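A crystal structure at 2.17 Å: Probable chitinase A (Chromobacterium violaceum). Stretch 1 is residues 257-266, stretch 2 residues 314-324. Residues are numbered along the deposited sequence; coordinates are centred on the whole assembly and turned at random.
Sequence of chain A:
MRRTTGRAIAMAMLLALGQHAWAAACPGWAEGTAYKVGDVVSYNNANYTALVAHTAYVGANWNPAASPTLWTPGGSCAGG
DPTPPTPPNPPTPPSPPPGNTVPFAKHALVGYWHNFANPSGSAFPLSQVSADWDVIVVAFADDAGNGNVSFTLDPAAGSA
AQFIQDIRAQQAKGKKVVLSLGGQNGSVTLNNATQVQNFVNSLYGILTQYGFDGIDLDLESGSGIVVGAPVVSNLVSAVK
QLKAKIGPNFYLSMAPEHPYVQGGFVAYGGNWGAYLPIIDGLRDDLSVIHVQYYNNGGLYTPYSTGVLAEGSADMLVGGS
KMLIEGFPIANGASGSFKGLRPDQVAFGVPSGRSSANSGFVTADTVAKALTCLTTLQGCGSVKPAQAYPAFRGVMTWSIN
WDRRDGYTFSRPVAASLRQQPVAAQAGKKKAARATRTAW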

# COMPACT_ATOMS: atom_id res chain seq x y z
N GLU A 257 1.76 9.41 -4.39
CA GLU A 257 1.77 10.39 -3.31
C GLU A 257 0.83 11.53 -3.67
O GLU A 257 0.68 11.86 -4.85
CB GLU A 257 3.19 10.89 -3.07
CG GLU A 257 4.17 9.75 -2.84
CD GLU A 257 5.62 10.20 -2.75
OE1 GLU A 257 5.89 11.22 -2.09
OE2 GLU A 257 6.48 9.53 -3.36
N HIS A 258 0.20 12.15 -2.68
CA HIS A 258 -0.89 13.07 -2.97
C HIS A 258 -0.52 14.32 -3.80
O HIS A 258 -1.39 14.84 -4.50
CB HIS A 258 -1.63 13.48 -1.68
CG HIS A 258 -0.86 14.39 -0.77
ND1 HIS A 258 -0.59 15.70 -1.08
CD2 HIS A 258 -0.38 14.19 0.48
CE1 HIS A 258 0.06 16.27 -0.08
NE2 HIS A 258 0.20 15.37 0.89
N PRO A 259 0.75 14.78 -3.77
CA PRO A 259 1.03 15.87 -4.72
C PRO A 259 0.80 15.49 -6.19
O PRO A 259 0.45 16.36 -6.99
CB PRO A 259 2.51 16.17 -4.48
CG PRO A 259 2.74 15.79 -3.06
CD PRO A 259 1.88 14.58 -2.84
N TYR A 260 0.97 14.22 -6.53
CA TYR A 260 0.78 13.76 -7.90
C TYR A 260 -0.69 13.69 -8.30
O TYR A 260 -1.02 13.60 -9.48
CB TYR A 260 1.41 12.38 -8.10
CG TYR A 260 2.92 12.36 -8.04
CD1 TYR A 260 3.59 12.34 -6.82
CD2 TYR A 260 3.68 12.35 -9.20
CE1 TYR A 260 4.97 12.32 -6.76
CE2 TYR A 260 5.06 12.33 -9.15
CZ TYR A 260 5.70 12.31 -7.93
OH TYR A 260 7.08 12.29 -7.88
N VAL A 261 -1.58 13.73 -7.31
CA VAL A 261 -3.01 13.57 -7.57
C VAL A 261 -3.79 14.81 -7.12
O VAL A 261 -4.03 15.71 -7.91
CB VAL A 261 -3.56 12.31 -6.88
CG1 VAL A 261 -5.02 12.07 -7.26
CG2 VAL A 261 -2.72 11.10 -7.26
N GLN A 262 -4.17 14.85 -5.84
CA GLN A 262 -4.98 15.96 -5.34
C GLN A 262 -4.22 17.29 -5.40
O GLN A 262 -4.84 18.36 -5.39
CB GLN A 262 -5.44 15.68 -3.90
CG GLN A 262 -6.43 14.52 -3.79
CD GLN A 262 -5.75 13.20 -3.45
OE1 GLN A 262 -4.55 13.05 -3.66
NE2 GLN A 262 -6.52 12.25 -2.93
N GLY A 263 -2.90 17.22 -5.46
CA GLY A 263 -2.08 18.41 -5.64
C GLY A 263 -2.46 19.21 -6.87
O GLY A 263 -2.29 20.43 -6.92
N GLY A 264 -3.00 18.51 -7.88
CA GLY A 264 -3.43 19.14 -9.12
C GLY A 264 -4.49 20.20 -8.93
O GLY A 264 -4.64 21.09 -9.77
N PHE A 265 -5.24 20.11 -7.84
CA PHE A 265 -6.27 21.10 -7.51
C PHE A 265 -5.65 22.47 -7.33
O PHE A 265 -6.25 23.49 -7.66
CB PHE A 265 -7.02 20.68 -6.25
CG PHE A 265 -8.01 21.70 -5.74
CD1 PHE A 265 -8.96 22.24 -6.59
CD2 PHE A 265 -8.00 22.09 -4.41
CE1 PHE A 265 -9.87 23.18 -6.13
CE2 PHE A 265 -8.91 23.03 -3.94
CZ PHE A 265 -9.85 23.57 -4.80
N VAL A 266 -4.42 22.48 -6.83
CA VAL A 266 -3.77 23.69 -6.36
C VAL A 266 -2.61 24.11 -7.28
O VAL A 266 -2.28 25.29 -7.38
CB VAL A 266 -3.29 23.48 -4.90
CG1 VAL A 266 -1.78 23.64 -4.76
CG2 VAL A 266 -4.05 24.39 -3.96
N ASP A 314 -9.56 14.01 8.96
CA ASP A 314 -10.07 14.96 7.97
C ASP A 314 -9.31 14.87 6.65
O ASP A 314 -9.92 14.88 5.57
CB ASP A 314 -10.00 16.38 8.52
CG ASP A 314 -11.22 16.76 9.36
OD1 ASP A 314 -12.26 16.08 9.28
OD2 ASP A 314 -11.12 17.77 10.10
N MET A 315 -7.98 14.79 6.73
CA MET A 315 -7.16 14.70 5.52
C MET A 315 -7.45 13.42 4.77
O MET A 315 -7.54 13.41 3.54
CB MET A 315 -5.67 14.79 5.87
CG MET A 315 -4.72 14.63 4.68
SD MET A 315 -3.01 15.04 5.02
CE MET A 315 -2.23 14.58 3.50
N LEU A 316 -7.62 12.33 5.51
CA LEU A 316 -7.95 11.06 4.89
C LEU A 316 -9.33 11.12 4.24
O LEU A 316 -9.52 10.67 3.11
CB LEU A 316 -7.91 9.93 5.92
CG LEU A 316 -6.59 9.74 6.66
CD1 LEU A 316 -6.69 8.57 7.62
CD2 LEU A 316 -5.44 9.53 5.68
N VAL A 317 -10.29 11.71 4.95
CA VAL A 317 -11.64 11.85 4.42
C VAL A 317 -11.64 12.81 3.24
O VAL A 317 -12.25 12.53 2.20
CB VAL A 317 -12.62 12.35 5.50
CG1 VAL A 317 -14.00 12.60 4.91
CG2 VAL A 317 -12.71 11.34 6.64
N GLY A 318 -10.94 13.93 3.39
CA GLY A 318 -10.86 14.95 2.36
C GLY A 318 -10.20 14.46 1.08
O GLY A 318 -10.71 14.69 -0.01
N GLY A 319 -9.06 13.79 1.22
CA GLY A 319 -8.36 13.23 0.08
C GLY A 319 -9.25 12.24 -0.67
O GLY A 319 -9.28 12.22 -1.90
N SER A 320 -9.98 11.43 0.09
CA SER A 320 -10.86 10.44 -0.50
C SER A 320 -12.07 11.09 -1.18
O SER A 320 -12.49 10.64 -2.24
CB SER A 320 -11.32 9.44 0.57
OG SER A 320 -10.20 8.80 1.16
N LYS A 321 -12.60 12.15 -0.58
CA LYS A 321 -13.71 12.88 -1.19
C LYS A 321 -13.32 13.45 -2.54
O LYS A 321 -14.09 13.36 -3.50
CB LYS A 321 -14.19 14.02 -0.28
CG LYS A 321 -15.14 13.58 0.81
CD LYS A 321 -15.57 14.76 1.66
CE LYS A 321 -16.31 15.79 0.83
NZ LYS A 321 -16.76 16.94 1.66
N MET A 322 -12.13 14.04 -2.63
CA MET A 322 -11.67 14.64 -3.88
C MET A 322 -11.64 13.61 -5.01
O MET A 322 -12.01 13.91 -6.14
CB MET A 322 -10.29 15.27 -3.70
CG MET A 322 -10.31 16.51 -2.81
SD MET A 322 -8.69 17.29 -2.65
CE MET A 322 -8.39 17.79 -4.35
N LEU A 323 -11.22 12.39 -4.69
CA LEU A 323 -11.13 11.33 -5.69
C LEU A 323 -12.51 10.82 -6.10
O LEU A 323 -12.69 10.37 -7.23
CB LEU A 323 -10.27 10.18 -5.17
CG LEU A 323 -8.76 10.44 -5.22
CD1 LEU A 323 -8.01 9.38 -4.44
CD2 LEU A 323 -8.28 10.49 -6.66
N ILE A 324 -13.47 10.90 -5.19
CA ILE A 324 -14.81 10.40 -5.47
C ILE A 324 -15.71 11.46 -6.10
O ILE A 324 -16.42 11.18 -7.07
CB ILE A 324 -15.48 9.84 -4.19
CG1 ILE A 324 -14.64 8.69 -3.63
CG2 ILE A 324 -16.90 9.38 -4.48
CD1 ILE A 324 -15.13 8.16 -2.30

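The contact between these two stretches is small, about 325 Å² of surface counting both sides, and it centres on one polar side chain set among apolar ones. Stretch 2 is a run of regular helix; stretch 1 is a tightly turning segment with a 3-10 turn at residues 258-260 near its start. The backbones come nearest at Gln262 and Gly319, whose CA atoms lie 6.9 Å apart, and the rest of the contact is arranged about this point.

Gln262 contributes the most, with 90 Å² covered by the helix. Its CA-to-CB bond points toward stretch 2, and chi1 in the m well followed by a chi2 of 95° carries the amide to the helix backbone. There NE2 donates a hydrogen bond to the carbonyl oxygen of Gly319, with 2.9 Å between Gln262 NE2 and Gly319 O and an N-H...O angle of 156°. The same oxygen also accepts a weak helical bond, 3.4 Å from Leu323 N to Gly319 O; a carbonyl oxygen has two lone pairs and can accept both. A glutamine suits this position because it is long enough to span the gap and ends in a neutral donor, which can be buried without the cost of burying a charge; NE2 also has a hydrogen-bonding partner elsewhere in the structure.

Gly319 suits the other end of the bond. With no side chain, Gly319 lets the amide lie close against the backbone; an ideal CB would be in contact with Gln262 NE2, at 3.5 Å, and would be crowded by Met315 O, at 3.2 Å. The methylenes and amide of Gln262 meet apolar groups as well. Leu323 CD1 lies 3.6 Å from Gln262 NE2, and Met322 CE lies 3.7 Å from Gln262 CB.

Met322, with 68 Å² covered, is the main contribution from the helix. Its CA-to-CB bond points toward stretch 1, and its m, t, p rotamer delivers the terminal methyl to both Gln262 and Phe265: Met322 CE is 3.7 Å from Phe265 CB as well. Methionine fits such a place because its unbranched chain reaches far and its methyl can pack against surfaces of different shape. Phe265 directs its CA-to-CB bond toward the helix, and its ring meets the methyl obliquely.

Two further contacts extend the apolar packing. Leu323 has its CA-to-CB bond sideways, yet its branched end comes nearer to stretch 1, and Leu323 CD2 lies 3.7 Å from Val261 CG1, a close fit of two buried aliphatic side chains. One helical turn before Gly319, Met315 likewise starts sideways, but its fully extended t, t, t chain brings Met315 CE to 3.6 Å from His258 CD2. The methyl approaches a carbon of the imidazole obliquely, while the ring's NE2 is hydrogen-bonded elsewhere in the structure, so His258 can combine apolar packing with a satisfied polar atom.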